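Local coordinates for protein glucosamine kinase (Streptacidiphilus jiangxiensis, PDB 6HWJ) that transfers a phosphate from ATP to D-glucosamine, making D-glucosamine 6-phosphate in a magnesium-dependent reaction, and is also weakly active on glucose, at residues A37-G42 with F98-F103; A280-E285 with L398-Y403; D378-T383 with D391-R396. All blocks are in the same frame, centred on the assembly; numbering follows the deposited sequence.

Contact 1 of 3, residues A37-G42 with F98-F103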
loop_
_atom_site.group_PDB
_atom_site.type_symbol
_atom_site.label_atom_id
_atom_site.label_comp_id
_atom_site.label_asym_id
_atom_site.label_seq_id
_atom_site.Cartn_x
_atom_site.Cartn_y
_atom_site.Cartn_z
ATOM N N ALA A 37 -21.104 16.140 6.473
ATOM C CA ALA A 37 -21.737 15.514 5.318
ATOM C C ALA A 37 -22.291 14.177 5.762
ATOM O O ALA A 37 -21.750 13.541 6.671
ATOM C CB ALA A 37 -20.738 15.332 4.162
ATOM N N LEU A 38 -23.363 13.743 5.095
ATOM C CA LEU A 38 -24.111 12.563 5.528
ATOM C C LEU A 38 -24.677 11.857 4.304
ATOM O O LEU A 38 -25.437 12.456 3.531
ATOM C CB LEU A 38 -25.225 12.986 6.486
ATOM C CG LEU A 38 -26.001 11.919 7.271
ATOM C CD1 LEU A 38 -26.858 11.059 6.340
ATOM C CD2 LEU A 38 -25.035 11.075 8.084
ATOM N N LEU A 39 -24.276 10.606 4.109
ATOM C CA LEU A 39 -24.843 9.736 3.103
ATOM C C LEU A 39 -25.853 8.814 3.780
ATOM O O LEU A 39 -25.477 7.956 4.581
ATOM C CB LEU A 39 -23.762 8.922 2.408
ATOM C CG LEU A 39 -24.307 7.885 1.398
ATOM C CD1 LEU A 39 -24.961 8.589 0.220
ATOM C CD2 LEU A 39 -23.190 6.979 0.935
ATOM N N ASP A 40 -27.131 8.998 3.465
ATOM C CA ASP A 40 -28.201 8.208 4.070
ATOM C C ASP A 40 -28.281 6.863 3.359
ATOM O O ASP A 40 -28.473 6.810 2.137
ATOM C CB ASP A 40 -29.514 8.970 3.971
ATOM C CG ASP A 40 -30.635 8.325 4.787
ATOM O OD1 ASP A 40 -30.634 7.090 4.968
ATOM O OD2 ASP A 40 -31.521 9.087 5.249
ATOM N N LEU A 41 -28.113 5.773 4.115
ATOM C CA LEU A 41 -28.158 4.438 3.536
ATOM C C LEU A 41 -29.492 3.741 3.771
ATOM O O LEU A 41 -29.637 2.583 3.384
ATOM C CB LEU A 41 -27.026 3.568 4.095
ATOM C CG LEU A 41 -25.599 4.026 3.787
ATOM C CD1 LEU A 41 -24.592 3.205 4.585
ATOM C CD2 LEU A 41 -25.304 3.937 2.313
ATOM N N GLY A 42 -30.446 4.403 4.402
ATOM C CA GLY A 42 -31.765 3.836 4.649
ATOM C C GLY A 42 -31.836 3.067 5.940
ATOM O O GLY A 42 -30.831 2.558 6.461
ATOM N N PHE A 98 -21.026 13.249 -2.140
ATOM C CA PHE A 98 -20.469 11.911 -2.176
ATOM C C PHE A 98 -20.452 11.394 -3.606
ATOM O O PHE A 98 -21.282 11.776 -4.429
ATOM C CB PHE A 98 -21.267 10.938 -1.313
ATOM C CG PHE A 98 -21.333 11.318 0.149
ATOM C CD1 PHE A 98 -22.372 12.099 0.632
ATOM C CD2 PHE A 98 -20.375 10.865 1.031
ATOM C CE1 PHE A 98 -22.440 12.433 1.976
ATOM C CE2 PHE A 98 -20.444 11.189 2.382
ATOM C CZ PHE A 98 -21.470 11.978 2.849
ATOM N N VAL A 99 -19.500 10.510 -3.883
ATOM C CA VAL A 99 -19.472 9.725 -5.110
ATOM C C VAL A 99 -19.474 8.257 -4.703
ATOM O O VAL A 99 -18.567 7.807 -3.996
ATOM C CB VAL A 99 -18.249 10.058 -5.969
ATOM C CG1 VAL A 99 -18.125 9.065 -7.132
ATOM C CG2 VAL A 99 -18.367 11.466 -6.517
ATOM N N LEU A 100 -20.502 7.529 -5.129
ATOM C CA LEU A 100 -20.615 6.085 -4.932
ATOM C C LEU A 100 -20.343 5.436 -6.283
ATOM O O LEU A 100 -21.137 5.590 -7.217
ATOM C CB LEU A 100 -22.003 5.705 -4.433
ATOM C CG LEU A 100 -22.201 5.246 -2.998
ATOM C CD1 LEU A 100 -23.652 4.802 -2.795
ATOM C CD2 LEU A 100 -21.254 4.129 -2.626
ATOM N N GLU A 101 -19.233 4.716 -6.401
ATOM C CA GLU A 101 -18.895 4.045 -7.652
ATOM C C GLU A 101 -19.021 2.538 -7.444
ATOM O O GLU A 101 -18.325 1.961 -6.600
ATOM C CB GLU A 101 -17.489 4.415 -8.122
ATOM C CG GLU A 101 -17.136 3.837 -9.489
ATOM C CD GLU A 101 -15.884 4.463 -10.096
ATOM O OE1 GLU A 101 -15.151 5.175 -9.375
ATOM O OE2 GLU A 101 -15.640 4.241 -11.301
ATOM N N ALA A 102 -19.898 1.916 -8.216
ATOM C CA ALA A 102 -20.092 0.470 -8.183
ATOM C C ALA A 102 -19.404 -0.173 -9.378
ATOM O O ALA A 102 -19.328 0.415 -10.456
ATOM C CB ALA A 102 -21.582 0.129 -8.189
ATOM N N PHE A 103 -18.900 -1.384 -9.177
ATOM C CA PHE A 103 -18.263 -2.143 -10.238
ATOM C C PHE A 103 -18.999 -3.463 -10.446
ATOM O O PHE A 103 -19.743 -3.925 -9.578
ATOM C CB PHE A 103 -16.779 -2.411 -9.920
ATOM C CG PHE A 103 -15.995 -1.155 -9.654
ATOM C CD1 PHE A 103 -15.421 -0.451 -10.700
ATOM C CD2 PHE A 103 -15.867 -0.673 -8.370
ATOM C CE1 PHE A 103 -14.708 0.717 -10.456
ATOM C CE2 PHE A 103 -15.155 0.501 -8.123
ATOM C CZ PHE A 103 -14.572 1.185 -9.170
#
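The Phe98 ring lies against Ala37 CB, the backbone of Leu38 and the backbone and CB of Leu39. Leu39 CB sits over one face of the Phe98 ring, 3.7 Å from its centroid and 8° off the ring normal, a well-centred CH-pi contact. At the rim, Leu38 N lies in the ring plane, 3.4 Å from Phe98 CZ. The peptide that joins Leu38 to Leu39 comes in obliquely, with Leu38 C 3.3 Å from Phe98 CE1. Ala37 CB also approaches obliquely, 3.7 Å from Phe98 CZ. The ring is thus pressed closely against main chain as well as side chains. Phe98 CG is anti to its own carbonyl carbon (chi1 -60°), and the ring reaches the backbone of strand 34-42.

Leu39 continues past the ring. Leu39 CD2 meets Leu100 CD1 at 4.3 Å, a looser apolar contact. Further along the strand, Asp40 OD1 accepts from Gly42 N at 2.8 Å, an Asx turn. Leu41 and Gly42 form a classic beta bulge in the pairing with strand 45-51.

The two strands belong to different sheets. Their segment axes pass 9.2 Å apart at 39°, and side chains rather than backbone bonds join them. Strand 34-42 is an edge of the N-terminal antiparallel sheet and bonds to strand 45-51. Strand 98-102 is an edge of the six-stranded sheet that also carries the ATP-site residue Lys133, consistent with the N-lobe sheet of a protein-kinase-like fold. Leu170 of strand 166-172 packs on both Leu39 and Phe98. Helix 79-88 borders the seam, with Ala86 touching Leu41 and Leu100, while Trp5 of helix 5-11 packs on Leu38.

Contact 2 of 3, residues A280-E285 with L398-Y403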
loop_
_atom_site.group_PDB
_atom_site.type_symbol
_atom_site.label_atom_id
_atom_site.label_comp_id
_atom_site.label_asym_id
_atom_site.label_seq_id
_atom_site.Cartn_x
_atom_site.Cartn_y
_atom_site.Cartn_z
ATOM N N ALA A 280 26.631 7.505 -2.437
ATOM C CA ALA A 280 26.451 8.932 -2.679
ATOM C C ALA A 280 26.835 9.310 -4.106
ATOM O O ALA A 280 26.168 10.144 -4.736
ATOM C CB ALA A 280 27.281 9.737 -1.675
ATOM N N ASP A 281 27.906 8.715 -4.633
ATOM C CA ASP A 281 28.274 8.970 -6.024
ATOM C C ASP A 281 27.112 8.653 -6.961
ATOM O O ASP A 281 26.831 9.413 -7.895
ATOM C CB ASP A 281 29.498 8.146 -6.413
ATOM C CG ASP A 281 30.806 8.813 -6.030
ATOM O OD1 ASP A 281 30.783 9.983 -5.576
ATOM O OD2 ASP A 281 31.862 8.159 -6.187
ATOM N N VAL A 282 26.421 7.536 -6.721
ATOM C CA VAL A 282 25.315 7.153 -7.589
ATOM C C VAL A 282 24.139 8.101 -7.410
ATOM O O VAL A 282 23.462 8.458 -8.383
ATOM C CB VAL A 282 24.904 5.697 -7.321
ATOM C CG1 VAL A 282 23.561 5.409 -7.946
ATOM C CG2 VAL A 282 25.952 4.747 -7.865
ATOM N N TYR A 283 23.866 8.520 -6.168
ATOM C CA TYR A 283 22.780 9.473 -5.958
ATOM C C TYR A 283 23.029 10.767 -6.724
ATOM O O TYR A 283 22.075 11.443 -7.128
ATOM C CB TYR A 283 22.603 9.775 -4.470
ATOM C CG TYR A 283 22.125 8.617 -3.637
ATOM C CD1 TYR A 283 21.552 7.505 -4.220
ATOM C CD2 TYR A 283 22.240 8.648 -2.246
ATOM C CE1 TYR A 283 21.104 6.432 -3.450
ATOM C CE2 TYR A 283 21.790 7.589 -1.466
ATOM C CZ TYR A 283 21.230 6.481 -2.081
ATOM O OH TYR A 283 20.766 5.425 -1.310
ATOM N N ALA A 284 24.301 11.107 -6.949
ATOM C CA ALA A 284 24.639 12.377 -7.585
ATOM C C ALA A 284 24.129 12.446 -9.021
ATOM O O ALA A 284 23.808 13.529 -9.515
ATOM C CB ALA A 284 26.151 12.589 -7.552
ATOM N N GLU A 285 24.038 11.312 -9.700
ATOM C CA GLU A 285 23.611 11.302 -11.089
ATOM C C GLU A 285 22.114 11.520 -11.253
ATOM O O GLU A 285 21.639 11.610 -12.386
ATOM C CB GLU A 285 24.027 9.982 -11.746
ATOM C CG GLU A 285 25.539 9.772 -11.784
ATOM C CD GLU A 285 26.265 10.854 -12.570
ATOM O OE1 GLU A 285 25.745 11.279 -13.625
ATOM O OE2 GLU A 285 27.351 11.283 -12.128
ATOM N N LEU A 398 17.139 2.549 -11.836
ATOM C CA LEU A 398 17.203 1.287 -11.108
ATOM C C LEU A 398 18.261 1.328 -10.010
ATOM O O LEU A 398 17.977 1.032 -8.851
ATOM C CB LEU A 398 17.488 0.134 -12.073
ATOM C CG LEU A 398 16.303 -0.386 -12.880
ATOM C CD1 LEU A 398 16.710 -1.596 -13.711
ATOM C CD2 LEU A 398 15.157 -0.728 -11.941
ATOM N N THR A 399 19.500 1.685 -10.354
ATOM C CA THR A 399 20.556 1.606 -9.342
ATOM C C THR A 399 20.349 2.610 -8.212
ATOM O O THR A 399 20.361 2.202 -7.044
ATOM C CB THR A 399 21.918 1.763 -9.996
ATOM O OG1 THR A 399 22.059 0.759 -11.012
ATOM C CG2 THR A 399 23.041 1.589 -8.955
ATOM N N PRO A 400 20.174 3.914 -8.464
ATOM C CA PRO A 400 19.986 4.829 -7.322
ATOM C C PRO A 400 18.800 4.475 -6.441
ATOM O O PRO A 400 18.922 4.534 -5.214
ATOM C CB PRO A 400 19.833 6.205 -7.986
ATOM C CG PRO A 400 19.566 5.949 -9.433
ATOM C CD PRO A 400 20.237 4.622 -9.749
ATOM N N LEU A 401 17.640 4.122 -7.020
ATOM C CA LEU A 401 16.480 3.810 -6.193
ATOM C C LEU A 401 16.656 2.486 -5.453
ATOM O O LEU A 401 16.184 2.335 -4.317
ATOM C CB LEU A 401 15.218 3.776 -7.041
ATOM C CG LEU A 401 14.713 5.081 -7.647
ATOM C CD1 LEU A 401 13.325 4.875 -8.270
ATOM C CD2 LEU A 401 14.673 6.203 -6.608
ATOM N N ARG A 402 17.327 1.512 -6.066
ATOM C CA ARG A 402 17.565 0.254 -5.365
ATOM C C ARG A 402 18.473 0.470 -4.162
ATOM O O ARG A 402 18.188 -0.015 -3.060
ATOM C CB ARG A 402 18.150 -0.786 -6.319
ATOM C CG ARG A 402 18.546 -2.083 -5.643
ATOM C CD ARG A 402 17.339 -2.799 -4.994
ATOM N NE ARG A 402 17.772 -3.993 -4.277
ATOM C CZ ARG A 402 17.971 -5.181 -4.854
ATOM N NH1 ARG A 402 18.399 -6.201 -4.128
ATOM N NH2 ARG A 402 17.727 -5.346 -6.144
ATOM N N TYR A 403 19.568 1.220 -4.345
ATOM C CA TYR A 403 20.435 1.511 -3.219
ATOM C C TYR A 403 19.629 2.137 -2.089
ATOM O O TYR A 403 19.784 1.764 -0.927
ATOM C CB TYR A 403 21.584 2.433 -3.654
ATOM C CG TYR A 403 22.669 1.770 -4.493
ATOM C CD1 TYR A 403 22.644 0.406 -4.765
ATOM C CD2 TYR A 403 23.733 2.514 -4.996
ATOM C CE1 TYR A 403 23.650 -0.193 -5.527
ATOM C CE2 TYR A 403 24.734 1.924 -5.742
ATOM C CZ TYR A 403 24.682 0.567 -6.010
ATOM O OH TYR A 403 25.682 -0.021 -6.769
#
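Val282 makes the apolar core of this contact, with its two methyls meeting different residues. Val282 CG1 is anti to the backbone N (chi1 166°) and lies on the Pro400 ring, 3.8 Å from Pro400 CB. Val282 CG1 also touches Thr399 CG2 at 4.0 Å. Val282 CG2 meets Tyr403 CE2 at 3.7 Å and comes at the Tyr403 ring obliquely. The Val282 and Tyr403 side chains cross at about a right angle. Within helix 398-416, Thr399 CG2 covers one face of the Tyr403 ring toward its rim. Val282 and Thr399 thus both pack on this ring.

The helix segments cross steeply, at -132°, with axes 9.1 Å apart. Both belong to the helical C-terminal lobe. Pro400 lies in the first turn of its helix, where its lack of an N-H costs no helix bond. The same helix carries Glu409, which binds D-glucosamine. The side chain of Tyr403 is about 11 Å from that of Glu409.

The aromatic contacts come from Tyr283. Pro400 O lies at the edge of its ring, near the plane, 3.4 Å from Tyr283 CE1. Tyr403 CB approaches the ring obliquely, 4.0 Å from Tyr283 CE1. Met253 and Leu257 of helix 243-263 pack on Tyr283 as well.

The end of the Arg402 side chain leads away from helix 266-284 and forms salt bridges with Glu406 and Asp347.

Contact 3 of 3, residues D378-T383 with D391-R396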
loop_
_atom_site.group_PDB
_atom_site.type_symbol
_atom_site.label_atom_id
_atom_site.label_comp_id
_atom_site.label_asym_id
_atom_site.label_seq_id
_atom_site.Cartn_x
_atom_site.Cartn_y
_atom_site.Cartn_z
ATOM N N ASP A 378 12.757 -8.927 -17.041
ATOM C CA ASP A 378 12.456 -9.359 -18.405
ATOM C C ASP A 378 10.951 -9.449 -18.635
ATOM O O ASP A 378 10.429 -8.944 -19.639
ATOM C CB ASP A 378 13.130 -10.702 -18.691
ATOM C CG ASP A 378 14.637 -10.583 -18.806
ATOM O OD1 ASP A 378 15.161 -9.446 -18.760
ATOM O OD2 ASP A 378 15.303 -11.628 -18.941
ATOM N N ALA A 379 10.231 -10.083 -17.704
ATOM C CA ALA A 379 8.779 -10.164 -17.822
ATOM C C ALA A 379 8.148 -8.782 -17.780
ATOM O O ALA A 379 7.235 -8.480 -18.556
ATOM C CB ALA A 379 8.224 -11.053 -16.708
ATOM N N TYR A 380 8.626 -7.922 -16.877
ATOM C CA TYR A 380 8.097 -6.566 -16.779
ATOM C C TYR A 380 8.292 -5.799 -18.082
ATOM O O TYR A 380 7.346 -5.191 -18.603
ATOM C CB TYR A 380 8.759 -5.855 -15.597
ATOM C CG TYR A 380 8.319 -4.415 -15.384
ATOM C CD1 TYR A 380 7.107 -4.117 -14.778
ATOM C CD2 TYR A 380 9.148 -3.359 -15.773
ATOM C CE1 TYR A 380 6.711 -2.787 -14.574
ATOM C CE2 TYR A 380 8.773 -2.037 -15.582
ATOM C CZ TYR A 380 7.564 -1.748 -14.983
ATOM O OH TYR A 380 7.208 -0.443 -14.813
ATOM N N ARG A 381 9.506 -5.818 -18.625
ATOM C CA ARG A 381 9.782 -5.125 -19.887
ATOM C C ARG A 381 8.983 -5.717 -21.037
ATOM O O ARG A 381 8.396 -4.983 -21.844
ATOM C CB ARG A 381 11.277 -5.184 -20.223
ATOM C CG ARG A 381 12.156 -4.231 -19.417
ATOM C CD ARG A 381 13.523 -4.074 -20.073
ATOM N NE ARG A 381 14.372 -3.111 -19.383
ATOM C CZ ARG A 381 15.310 -3.438 -18.497
ATOM N NH1 ARG A 381 15.527 -4.710 -18.179
ATOM N NH2 ARG A 381 16.031 -2.490 -17.925
ATOM N N THR A 382 8.952 -7.055 -21.139
ATOM C CA THR A 382 8.194 -7.695 -22.214
ATOM C C THR A 382 6.714 -7.335 -22.133
ATOM O O THR A 382 6.076 -7.058 -23.154
ATOM C CB THR A 382 8.376 -9.211 -22.161
ATOM O OG1 THR A 382 9.763 -9.528 -22.227
ATOM C CG2 THR A 382 7.671 -9.891 -23.336
ATOM N N THR A 383 6.148 -7.338 -20.927
ATOM C CA THR A 383 4.731 -7.009 -20.777
ATOM C C THR A 383 4.463 -5.537 -21.076
ATOM O O THR A 383 3.512 -5.208 -21.810
ATOM C CB THR A 383 4.254 -7.392 -19.383
ATOM O OG1 THR A 383 4.422 -8.802 -19.194
ATOM C CG2 THR A 383 2.770 -7.042 -19.191
ATOM N N ASP A 391 7.500 3.366 -22.300
ATOM C CA ASP A 391 8.126 4.627 -21.920
ATOM C C ASP A 391 7.843 5.058 -20.483
ATOM O O ASP A 391 8.397 6.071 -20.042
ATOM C CB ASP A 391 7.672 5.741 -22.878
ATOM C CG ASP A 391 6.165 5.773 -23.069
ATOM O OD1 ASP A 391 5.454 4.990 -22.400
ATOM O OD2 ASP A 391 5.690 6.579 -23.899
ATOM N N LEU A 392 6.998 4.345 -19.736
ATOM C CA LEU A 392 6.808 4.720 -18.345
ATOM C C LEU A 392 7.941 4.234 -17.459
ATOM O O LEU A 392 8.089 4.728 -16.333
ATOM C CB LEU A 392 5.460 4.185 -17.841
ATOM C CG LEU A 392 5.220 2.693 -17.812
ATOM C CD1 LEU A 392 5.760 2.066 -16.538
ATOM C CD2 LEU A 392 3.723 2.421 -17.968
ATOM N N PHE A 393 8.763 3.313 -17.951
ATOM C CA PHE A 393 9.859 2.728 -17.179
ATOM C C PHE A 393 11.175 3.369 -17.617
ATOM O O PHE A 393 11.612 3.179 -18.751
ATOM C CB PHE A 393 9.878 1.208 -17.362
ATOM C CG PHE A 393 10.995 0.517 -16.609
ATOM C CD1 PHE A 393 11.227 0.802 -15.273
ATOM C CD2 PHE A 393 11.800 -0.413 -17.240
ATOM C CE1 PHE A 393 12.244 0.188 -14.589
ATOM C CE2 PHE A 393 12.821 -1.042 -16.544
ATOM C CZ PHE A 393 13.042 -0.741 -15.222
ATOM N N ASP A 394 11.789 4.146 -16.720
ATOM C CA ASP A 394 13.117 4.746 -16.944
ATOM C C ASP A 394 14.118 3.959 -16.100
ATOM O O ASP A 394 14.234 4.182 -14.887
ATOM C CB ASP A 394 13.103 6.223 -16.575
ATOM C CG ASP A 394 14.407 6.940 -16.936
ATOM O OD1 ASP A 394 15.406 6.265 -17.269
ATOM O OD2 ASP A 394 14.429 8.185 -16.852
ATOM N N ASP A 395 14.840 3.031 -16.741
ATOM C CA ASP A 395 15.704 2.121 -15.999
ATOM C C ASP A 395 17.020 2.763 -15.579
ATOM O O ASP A 395 17.803 2.130 -14.859
ATOM C CB ASP A 395 15.971 0.842 -16.800
ATOM C CG ASP A 395 16.542 1.115 -18.173
ATOM O OD1 ASP A 395 16.968 2.258 -18.437
ATOM O OD2 ASP A 395 16.540 0.174 -18.988
ATOM N N ARG A 396 17.279 4.004 -15.977
ATOM C CA ARG A 396 18.381 4.740 -15.362
ATOM C C ARG A 396 18.185 4.882 -13.862
ATOM O O ARG A 396 19.162 5.045 -13.132
ATOM C CB ARG A 396 18.520 6.121 -16.004
ATOM C CG ARG A 396 18.828 6.074 -17.503
ATOM C CD ARG A 396 18.785 7.467 -18.102
ATOM N NE ARG A 396 17.491 8.112 -17.890
ATOM C CZ ARG A 396 17.242 9.390 -18.144
ATOM N NH1 ARG A 396 18.202 10.171 -18.629
ATOM N NH2 ARG A 396 16.035 9.885 -17.917
HETATM O O HOH W 1 13.585 -0.627 -20.238
#
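Arg381 and Asp395 form the salt bridge of this contact. Arg381 NH2 donates to Asp395 OD2 at 2.9 Å with an N-H...O angle of 149°. It uses the anti lone pair of the oxygen, which lies somewhat out of the guanidinium plane. One water adds to the grip. It accepts from Arg381 NE at 2.7 Å and donates weakly to Asp395 OD2. Next to this pair, Arg396 holds Asp394 side-on, with NE on OD1 and NH2 on OD2. Arg396 N also donates to Asp394 OD1, which closes an Asx turn. Asp394 OD2 has a further partner in Thr292.

The Arg381-Asp395 pair ties the loop between helices 362-386 and 398-416 of the C-terminal lobe back to the first of them. The Asp394-Arg396 bonds lie within the loop. The chain leaves helix 362-386, folds back along its last turns and enters helix 398-416.

Phe393 fills the space between the salt bridge and the helix. Arg381 NE lies at the edge of its ring, and the guanidinium and ring planes are 55° apart. Tyr380 makes a T-shaped pair with Phe393, the edge of Tyr380 toward the face of Phe393. The centroids of the Tyr380 and Phe393 rings are 5.1 Å apart and the planes stand at 88°. Tyr380 CE2 is the touching atom, 3.5 Å from Phe393 CG. Asp395 N lies over the centre of the opposite Phe393 face. Leu392 CD1 reaches Tyr380 OH at 3.4 Å. That hydroxyl is hydrogen-bonded to His230, and Ala335 of helix 335-356 packs on both Tyr380 and Leu392.

In the fold
Contact 1 lies on the surface of the N-terminal part, about 45 Å from contact 2 and 39 Å from contact 3, centre to centre. It joins edges of two beta sheets, and its chemistry is apolar, centred on one ring. Contacts 2 and 3 share the helical C-terminal lobe. Contact 2 is largely buried and also apolar, but joins helices distant in sequence. Contact 3 is partly buried, joins a helix to the loop that follows it and adds a salt bridge and a water to its aromatic pair. Contact 3 is nested inside the chain loop that contact 2 closes. They touch where Leu398 CD2 packs 3.9 Å from Phe393 CZ.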